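Local coordinates for hypothetical protein (Legionella pneumophila subsp. pneumophila, PDB 2IM9) that is of unknown function but belongs to an amidase-like family of the papain-type cysteine peptidase clan, so it may cleave amide bonds in peptidoglycan, at residues Val99-Val102 and Leu103-Leu107; Thr121-Asn125 and Gly126-Tyr130; Ser138-Trp141 and Asn142-Gln146. All coordinates share one frame; numbering follows the deposited sequence. Where two conformers were deposited one is given.

Interaction 1 of 3, residues Val99-Val102 and Leu103-Leu107; sequences VNTV and LSLAL
V99 and L103 meet one turn apart on the buried helix 95-107, in a local i to i+4 contact near the middle of the fold. The helix packs between strand 264-275, helix 111-122 and helix 53-63. Regular alpha-helical bonds join the two halves of the segment. L103 N donates to V99 O at 2.9 Å with an N-H...O angle of 168°. L105 N to T101 O and A106 N to V102 O follow the same pattern.

On two different sides of the helix, side chains one turn apart lie side by side and touch through methyl groups. V99 CG1 touches L103 CD1 at 3.8 Å, both side chains pointing the same way. V99 and L103 also lean on F271 of strand 264-275. T101 turns its methyl, not its hydroxyl, to the next turn: CG2 lies 3.8 Å from L105 CD1. Its CG2 is anti to the backbone N (OG1 chi1 -60°), and OG1 bonds back to T97 O. L105 goes on to pack against F114 and I60.

S104 binds back to the preceding turn. Its OG stands beside its own backbone N (chi1 -57°), which turns the hydroxyl back along the helix. It donates to N100 O at 2.9 Å. S104 N gives to that same oxygen at 3.1 Å, and the two donors come from opposite faces of the carbonyl plane. N100 itself points elsewhere, and its OD1 accepts from W141 NE1.

All the touching residues are buried, and the chemistry suits that. Methyl groups meet apolar groups, and the hydroxyls of S104 and T101 bond to carbonyls of their own helix. N100 O is held by two donors at once.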
loop_
_atom_site.group_PDB
_atom_site.type_symbol
_atom_site.label_atom_id
_atom_site.label_comp_id
_atom_site.label_asym_id
_atom_site.label_seq_id
_atom_site.Cartn_x
_atom_site.Cartn_y
_atom_site.Cartn_z
ATOM N N VAL A 99 3.293 1.181 3.835
ATOM C CA VAL A 99 2.889 2.462 3.260
ATOM C C VAL A 99 1.774 3.094 4.105
ATOM O O VAL A 99 1.829 4.291 4.420
ATOM C CB VAL A 99 2.517 2.272 1.777
ATOM C CG1 VAL A 99 1.775 3.485 1.224
ATOM C CG2 VAL A 99 3.786 2.031 0.964
ATOM N N ASN A 100 0.789 2.287 4.494
ATOM C CA ASN A 100 -0.318 2.788 5.314
ATOM C C ASN A 100 0.155 3.342 6.657
ATOM O O ASN A 100 -0.317 4.393 7.118
ATOM C CB ASN A 100 -1.316 1.662 5.579
ATOM C CG ASN A 100 -2.319 1.501 4.452
ATOM O OD1 ASN A 100 -2.702 2.473 3.816
ATOM N ND2 ASN A 100 -2.763 0.268 4.221
ATOM N N THR A 101 1.069 2.624 7.287
ATOM C CA THR A 101 1.558 3.042 8.604
ATOM C C THR A 101 2.373 4.335 8.478
ATOM O O THR A 101 2.138 5.297 9.218
ATOM C CB THR A 101 2.381 1.949 9.266
ATOM O OG1 THR A 101 1.549 0.793 9.425
ATOM C CG2 THR A 101 2.860 2.423 10.626
ATOM N N VAL A 102 3.290 4.378 7.517
ATOM C CA VAL A 102 4.117 5.579 7.332
ATOM C C VAL A 102 3.256 6.814 7.013
ATOM O O VAL A 102 3.422 7.867 7.644
ATOM C CB VAL A 102 5.203 5.383 6.252
ATOM C CG1 VAL A 102 5.866 6.739 5.926
ATOM C CG2 VAL A 102 6.238 4.361 6.738
ATOM N N LEU A 103 2.340 6.678 6.051
ATOM C CA LEU A 103 1.466 7.791 5.680
ATOM C C LEU A 103 0.653 8.298 6.863
ATOM O O LEU A 103 0.578 9.508 7.089
ATOM C CB LEU A 103 0.531 7.407 4.530
ATOM C CG LEU A 103 1.211 7.265 3.168
ATOM C CD1 LEU A 103 0.174 6.803 2.133
ATOM C CD2 LEU A 103 1.909 8.565 2.749
ATOM N N SER A 104 0.060 7.379 7.620
ATOM C CA SER A 104 -0.771 7.764 8.761
ATOM C C SER A 104 0.048 8.427 9.868
ATOM O O SER A 104 -0.434 9.375 10.485
ATOM C CB SER A 104 -1.572 6.571 9.288
ATOM O OG SER A 104 -2.380 6.025 8.252
ATOM N N LEU A 105 1.272 7.959 10.115
ATOM C CA LEU A 105 2.170 8.641 11.072
ATOM C C LEU A 105 2.526 10.043 10.559
ATOM O O LEU A 105 2.532 11.008 11.324
ATOM C CB LEU A 105 3.461 7.842 11.322
ATOM C CG LEU A 105 3.302 6.565 12.166
ATOM C CD1 LEU A 105 4.477 5.618 11.965
ATOM C CD2 LEU A 105 3.132 6.932 13.652
ATOM N N ALA A 106 2.805 10.148 9.262
ATOM C CA ALA A 106 3.229 11.431 8.698
ATOM C C ALA A 106 2.113 12.457 8.732
ATOM O O ALA A 106 2.370 13.651 8.880
ATOM C CB ALA A 106 3.754 11.253 7.263
ATOM N N LEU A 107 0.875 11.993 8.586
ATOM C CA LEU A 107 -0.281 12.870 8.552
ATOM C C LEU A 107 -0.738 13.354 9.920
ATOM O O LEU A 107 -1.464 14.346 9.995
ATOM C CB LEU A 107 -1.448 12.152 7.889
ATOM C CG LEU A 107 -1.360 11.956 6.381
ATOM C CD1 LEU A 107 -2.538 11.088 5.993
ATOM C CD2 LEU A 107 -1.402 13.300 5.665
#

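Interaction 2 of 3, residues Thr121-Asn125 and Gly126-Tyr130; sequences TRYKN and GKRSY
Y123 lays its ring against R128 and S129 where the chain turns back after helix 111-122. This part is tight. R128 CA stands over one ring face in a CH-pi contact, 4.0 Å from the centroid and 14° off the ring normal. S129 O reaches the ring edge near its plane, 3.3 Å from CE1. The ring is brought under the returning chain because Y123 CG sits beside the backbone N (chi1 -60°).

Two overlapping turns make the reversal. G126 N donates to Y123 O at 3.1 Å, closing a turn close to type II. K127 N donates to K124 O at 3.2 Å, closing one close to type I'. N125 and G126 both have positive phi; at G126 this favours glycine.

The outer side is looser. N125, K127 and R128 are exposed, and the K127 chain passes N125, with NZ 3.8 Å from N125 CB. The R128 guanidinium stands nearly upright to the Y123 ring, the planes 85° apart. A water accepts from R122 NH1 at 3.3 Å and, weakly, from R128 NH2. R122 NH1 also donates to G75 O.

Y123 OH bonds to E76. Backbone bonds from R122 to N134 and from K124 to N132 tie the turn to the loop that leads into helix 137-147, while T121 and R122 touch helix 95-107.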
loop_
_atom_site.group_PDB
_atom_site.type_symbol
_atom_site.label_atom_id
_atom_site.label_comp_id
_atom_site.label_asym_id
_atom_site.label_seq_id
_atom_site.Cartn_x
_atom_site.Cartn_y
_atom_site.Cartn_z
ATOM N N THR A 121 -7.508 5.414 6.535
ATOM C CA THR A 121 -6.714 5.089 5.354
ATOM C C THR A 121 -6.882 3.605 4.993
ATOM O O THR A 121 -6.891 3.252 3.801
ATOM C CB THR A 121 -5.202 5.423 5.574
ATOM O OG1 THR A 121 -5.065 6.804 5.942
ATOM C CG2 THR A 121 -4.413 5.216 4.300
ATOM N N ARG A 122 -7.027 2.763 6.022
ATOM C CA ARG A 122 -7.105 1.309 5.850
ATOM C C ARG A 122 -8.488 0.824 5.481
ATOM O O ARG A 122 -8.611 -0.209 4.822
ATOM C CB ARG A 122 -6.684 0.574 7.126
ATOM C CG ARG A 122 -5.203 0.602 7.408
ATOM C CD ARG A 122 -4.926 -0.363 8.588
ATOM N NE ARG A 122 -5.067 -1.758 8.164
ATOM C CZ ARG A 122 -5.618 -2.718 8.904
ATOM N NH1 ARG A 122 -6.105 -2.433 10.120
ATOM N NH2 ARG A 122 -5.694 -3.963 8.424
ATOM N N TYR A 123 -9.516 1.565 5.909
ATOM C CA TYR A 123 -10.913 1.151 5.749
ATOM C C TYR A 123 -11.734 2.220 5.057
ATOM O O TYR A 123 -11.575 3.398 5.324
ATOM C CB TYR A 123 -11.564 0.874 7.104
ATOM C CG TYR A 123 -10.881 -0.225 7.879
ATOM C CD1 TYR A 123 -11.227 -1.564 7.683
ATOM C CD2 TYR A 123 -9.893 0.078 8.805
ATOM C CE1 TYR A 123 -10.582 -2.586 8.395
ATOM C CE2 TYR A 123 -9.243 -0.917 9.518
ATOM C CZ TYR A 123 -9.583 -2.241 9.301
ATOM O OH TYR A 123 -8.939 -3.206 10.027
ATOM N N LYS A 124 -12.646 1.790 4.202
ATOM C CA LYS A 124 -13.620 2.699 3.596
ATOM C C LYS A 124 -14.414 3.456 4.673
ATOM O O LYS A 124 -15.050 2.839 5.536
ATOM C CB LYS A 124 -14.558 1.903 2.687
ATOM C CG LYS A 124 -15.523 2.751 1.899
ATOM C CD LYS A 124 -16.595 1.903 1.249
ATOM C CE LYS A 124 -17.692 2.784 0.644
ATOM N NZ LYS A 124 -18.684 1.947 -0.117
ATOM N N ASN A 125 -14.366 4.794 4.610
ATOM C CA ASN A 125 -14.995 5.693 5.603
ATOM C C ASN A 125 -14.613 5.456 7.060
ATOM O O ASN A 125 -15.353 5.854 7.987
ATOM C CB ASN A 125 -16.522 5.704 5.456
ATOM C CG ASN A 125 -16.967 6.033 4.044
ATOM O OD1 ASN A 125 -16.477 6.990 3.436
ATOM N ND2 ASN A 125 -17.879 5.220 3.506
ATOM N N GLY A 126 -13.455 4.825 7.272
ATOM C CA GLY A 126 -12.972 4.539 8.620
ATOM C C GLY A 126 -13.846 3.586 9.422
ATOM O O GLY A 126 -13.756 3.532 10.652
ATOM N N LYS A 127 -14.690 2.826 8.733
ATOM C CA LYS A 127 -15.568 1.873 9.420
ATOM C C LYS A 127 -14.893 0.503 9.427
ATOM O O LYS A 127 -14.752 -0.141 8.384
ATOM C CB LYS A 127 -16.937 1.833 8.741
ATOM C CG LYS A 127 -17.664 3.191 8.753
ATOM C CD LYS A 127 -19.035 3.090 8.092
ATOM C CE LYS A 127 -19.888 4.341 8.358
ATOM N NZ LYS A 127 -19.845 5.364 7.258
ATOM N N ARG A 128 -14.451 0.075 10.604
ATOM C CA ARG A 128 -13.618 -1.126 10.724
ATOM C C ARG A 128 -14.380 -2.429 10.509
ATOM O O ARG A 128 -15.271 -2.798 11.291
ATOM C CB ARG A 128 -12.932 -1.156 12.095
ATOM C CG ARG A 128 -12.052 -2.398 12.325
ATOM C CD ARG A 128 -11.785 -2.645 13.827
ATOM N NE ARG A 128 -11.470 -1.409 14.544
ATOM C CZ ARG A 128 -10.406 -0.642 14.309
ATOM N NH1 ARG A 128 -10.220 0.462 15.023
ATOM N NH2 ARG A 128 -9.533 -0.969 13.359
ATOM N N SER A 129 -14.020 -3.132 9.440
ATOM C CA SER A 129 -14.562 -4.470 9.180
ATOM C C SER A 129 -13.733 -5.108 8.091
ATOM O O SER A 129 -13.094 -4.398 7.298
ATOM C CB SER A 129 -16.040 -4.397 8.752
ATOM O OG SER A 129 -16.148 -3.893 7.426
ATOM N N TYR A 130 -13.733 -6.443 8.049
ATOM C CA TYR A 130 -13.028 -7.141 6.977
ATOM C C TYR A 130 -13.460 -6.641 5.589
ATOM O O TYR A 130 -12.613 -6.320 4.756
ATOM C CB TYR A 130 -13.174 -8.666 7.080
ATOM C CG TYR A 130 -12.207 -9.362 6.136
ATOM C CD1 TYR A 130 -10.951 -9.759 6.572
ATOM C CD2 TYR A 130 -12.529 -9.549 4.792
ATOM C CE1 TYR A 130 -10.054 -10.378 5.711
ATOM C CE2 TYR A 130 -11.630 -10.160 3.902
ATOM C CZ TYR A 130 -10.396 -10.565 4.369
ATOM O OH TYR A 130 -9.488 -11.149 3.509
HETATM O O HOH W 1 -6.639 0.281 11.894
#

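Interaction 3 of 3, residues Ser138-Trp141 and Asn142-Gln146; sequences SIDW and NNYNQ
W141 and N145 make the closest side-chain contact of this segment, one turn apart on helix 137-147. The segment opens with a wider pi-type turn and then continues as ordinary alpha helix.

N142 comes first. Its CB rests 3.3 Å from S138 O, at the wide turn. N143 then closes that turn: its N donates to S138 O at 3.2 Å, five residues back. The N143 CB packs 3.3 Å from I139 O, and its OD1 accepts from K147 NZ. At Y144 the alpha pattern is restored, with Y144 N bound to D140 O at 2.9 Å. In one of two conformers, the Y144 ring lies beside the D140 carboxylate, pointing the same way; K176 and F136 N hold that carboxylate.

N145 closes the walk. Its N donates to W141 O at 3.0 Å. Its ND2 also gives that oxygen a weak, bent bond of 3.1 Å, angle 126°. The same nitrogen stands over one face of the indole, toward the rim, 3.2 Å from W141 CD1. The amide and ring planes are 70° apart. The indole comes beside N145 because W141 CG is anti to the backbone N (chi1 -166°). N145 OD1 takes R148 NE, and ND2 bonds weakly to T121 O; both help fix how the amide is turned.

The helix is gripped on several sides. W141 lies against helix 95-107. S138 bonds to D265 of strand 264-275, and S138 and I139 both touch strand 214-223. W141 and N145 also touch L151 of strand 151-153.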
loop_
_atom_site.group_PDB
_atom_site.type_symbol
_atom_site.label_atom_id
_atom_site.label_comp_id
_atom_site.label_asym_id
_atom_site.label_seq_id
_atom_site.Cartn_x
_atom_site.Cartn_y
_atom_site.Cartn_z
ATOM N N SER A 138 -5.975 -0.698 -6.236
ATOM C CA SER A 138 -6.553 0.224 -7.228
ATOM C C SER A 138 -7.965 0.660 -6.848
ATOM O O SER A 138 -8.196 1.831 -6.490
ATOM C CB SER A 138 -6.506 -0.377 -8.634
ATOM O OG SER A 138 -7.221 -1.593 -8.707
ATOM N N ILE A 139 -8.907 -0.279 -6.890
ATOM C CA ILE A 139 -10.320 0.084 -6.806
ATOM C C ILE A 139 -10.788 0.431 -5.395
ATOM O O ILE A 139 -11.836 1.073 -5.220
ATOM C CB ILE A 139 -11.213 -1.004 -7.447
ATOM C CG1 ILE A 139 -10.993 -2.343 -6.766
ATOM C CG2 ILE A 139 -10.919 -1.121 -8.945
ATOM C CD1 ILE A 139 -12.258 -2.965 -6.297
ATOM N N ASP A 140 -10.016 0.004 -4.388
ATOM C CA ASP A 140 -10.297 0.397 -3.005
ATOM C C ASP A 140 -9.363 1.521 -2.550
ATOM O O ASP A 140 -9.795 2.646 -2.318
ATOM C CB ASP A 140 -10.143 -0.779 -2.042
ATOM C CG ASP A 140 -11.148 -1.886 -2.277
ATOM O OD1 ASP A 140 -12.308 -1.609 -2.656
ATOM O OD2 ASP A 140 -10.768 -3.042 -2.030
ATOM N N TRP A 141 -8.078 1.209 -2.404
ATOM C CA TRP A 141 -7.163 2.109 -1.697
ATOM C C TRP A 141 -6.910 3.390 -2.469
ATOM O O TRP A 141 -7.121 4.499 -1.927
ATOM C CB TRP A 141 -5.834 1.399 -1.399
ATOM C CG TRP A 141 -4.944 2.108 -0.402
ATOM C CD1 TRP A 141 -5.068 2.096 0.965
ATOM C CD2 TRP A 141 -3.759 2.868 -0.689
ATOM N NE1 TRP A 141 -4.060 2.837 1.542
ATOM C CE2 TRP A 141 -3.245 3.328 0.552
ATOM C CE3 TRP A 141 -3.106 3.229 -1.868
ATOM C CZ2 TRP A 141 -2.090 4.113 0.643
ATOM C CZ3 TRP A 141 -1.952 4.015 -1.785
ATOM C CH2 TRP A 141 -1.449 4.442 -0.529
ATOM N N ASN A 142 -6.435 3.267 -3.712
ATOM C CA ASN A 142 -6.240 4.467 -4.536
ATOM C C ASN A 142 -7.552 5.257 -4.639
ATOM O O ASN A 142 -7.577 6.471 -4.417
ATOM C CB ASN A 142 -5.794 4.098 -5.950
ATOM C CG ASN A 142 -4.346 3.663 -6.031
ATOM O OD1 ASN A 142 -3.597 3.705 -5.051
ATOM N ND2 ASN A 142 -3.932 3.268 -7.227
ATOM N N ASN A 143 -8.635 4.570 -4.985
ATOM C CA ASN A 143 -9.915 5.246 -5.225
ATOM C C ASN A 143 -10.389 6.052 -4.012
ATOM O O ASN A 143 -10.639 7.266 -4.109
ATOM C CB ASN A 143 -10.964 4.213 -5.646
ATOM C CG ASN A 143 -12.337 4.815 -5.803
ATOM O OD1 ASN A 143 -12.558 5.649 -6.671
ATOM N ND2 ASN A 143 -13.264 4.407 -4.938
ATOM N N TYR A 144 -10.470 5.380 -2.871
ATOM C CA TYR A 144 -10.986 6.012 -1.658
ATOM C C TYR A 144 -10.057 7.077 -1.101
ATOM O O TYR A 144 -10.529 8.124 -0.628
ATOM C CB TYR A 144 -11.370 4.973 -0.595
ATOM C CG TYR A 144 -12.609 4.195 -0.972
ATOM C CD1 TYR A 144 -13.800 4.856 -1.282
ATOM C CD2 TYR A 144 -12.593 2.805 -1.034
ATOM C CE1 TYR A 144 -14.940 4.154 -1.651
ATOM C CE2 TYR A 144 -13.728 2.090 -1.404
ATOM C CZ TYR A 144 -14.898 2.774 -1.711
ATOM O OH TYR A 144 -16.028 2.087 -2.066
ATOM N N ASN A 145 -8.748 6.842 -1.167
ATOM C CA ASN A 145 -7.814 7.821 -0.616
ATOM C C ASN A 145 -7.626 9.039 -1.525
ATOM O O ASN A 145 -7.279 10.117 -1.048
ATOM C CB ASN A 145 -6.504 7.154 -0.161
ATOM C CG ASN A 145 -6.691 6.336 1.108
ATOM O OD1 ASN A 145 -7.153 6.852 2.129
ATOM N ND2 ASN A 145 -6.350 5.044 1.053
ATOM N N GLN A 146 -7.897 8.873 -2.817
ATOM C CA GLN A 146 -7.940 10.009 -3.734
ATOM C C GLN A 146 -9.213 10.804 -3.486
ATOM O O GLN A 146 -9.166 12.040 -3.359
ATOM C CB GLN A 146 -7.865 9.558 -5.192
ATOM C CG GLN A 146 -6.464 9.164 -5.649
ATOM C CD GLN A 146 -6.465 8.302 -6.913
ATOM O OE1 GLN A 146 -5.434 7.706 -7.286
ATOM N NE2 GLN A 146 -7.620 8.204 -7.561
#

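In the fold
The three contacts follow one another along the chain but lie close together, touching one another pairwise. Interaction 1 lies about 15 Å, centre to centre, from each of the others. Interactions 2 and 3 are about 12 Å apart. N100 OD1 to W141 NE1, 2.7 Å, joins interactions 1 and 3, and V99 and L103 pack on the same indole. T121 joins all three, its CG2 3.3 Å from N100 OD1 and its carbonyl against N145. In this clan the catalytic cysteine sits at the N-terminal end of a helix packed against a sheet. Helix 95-107 would be consistent with that helix, with interaction 1 in its later turns, though no active site is established here.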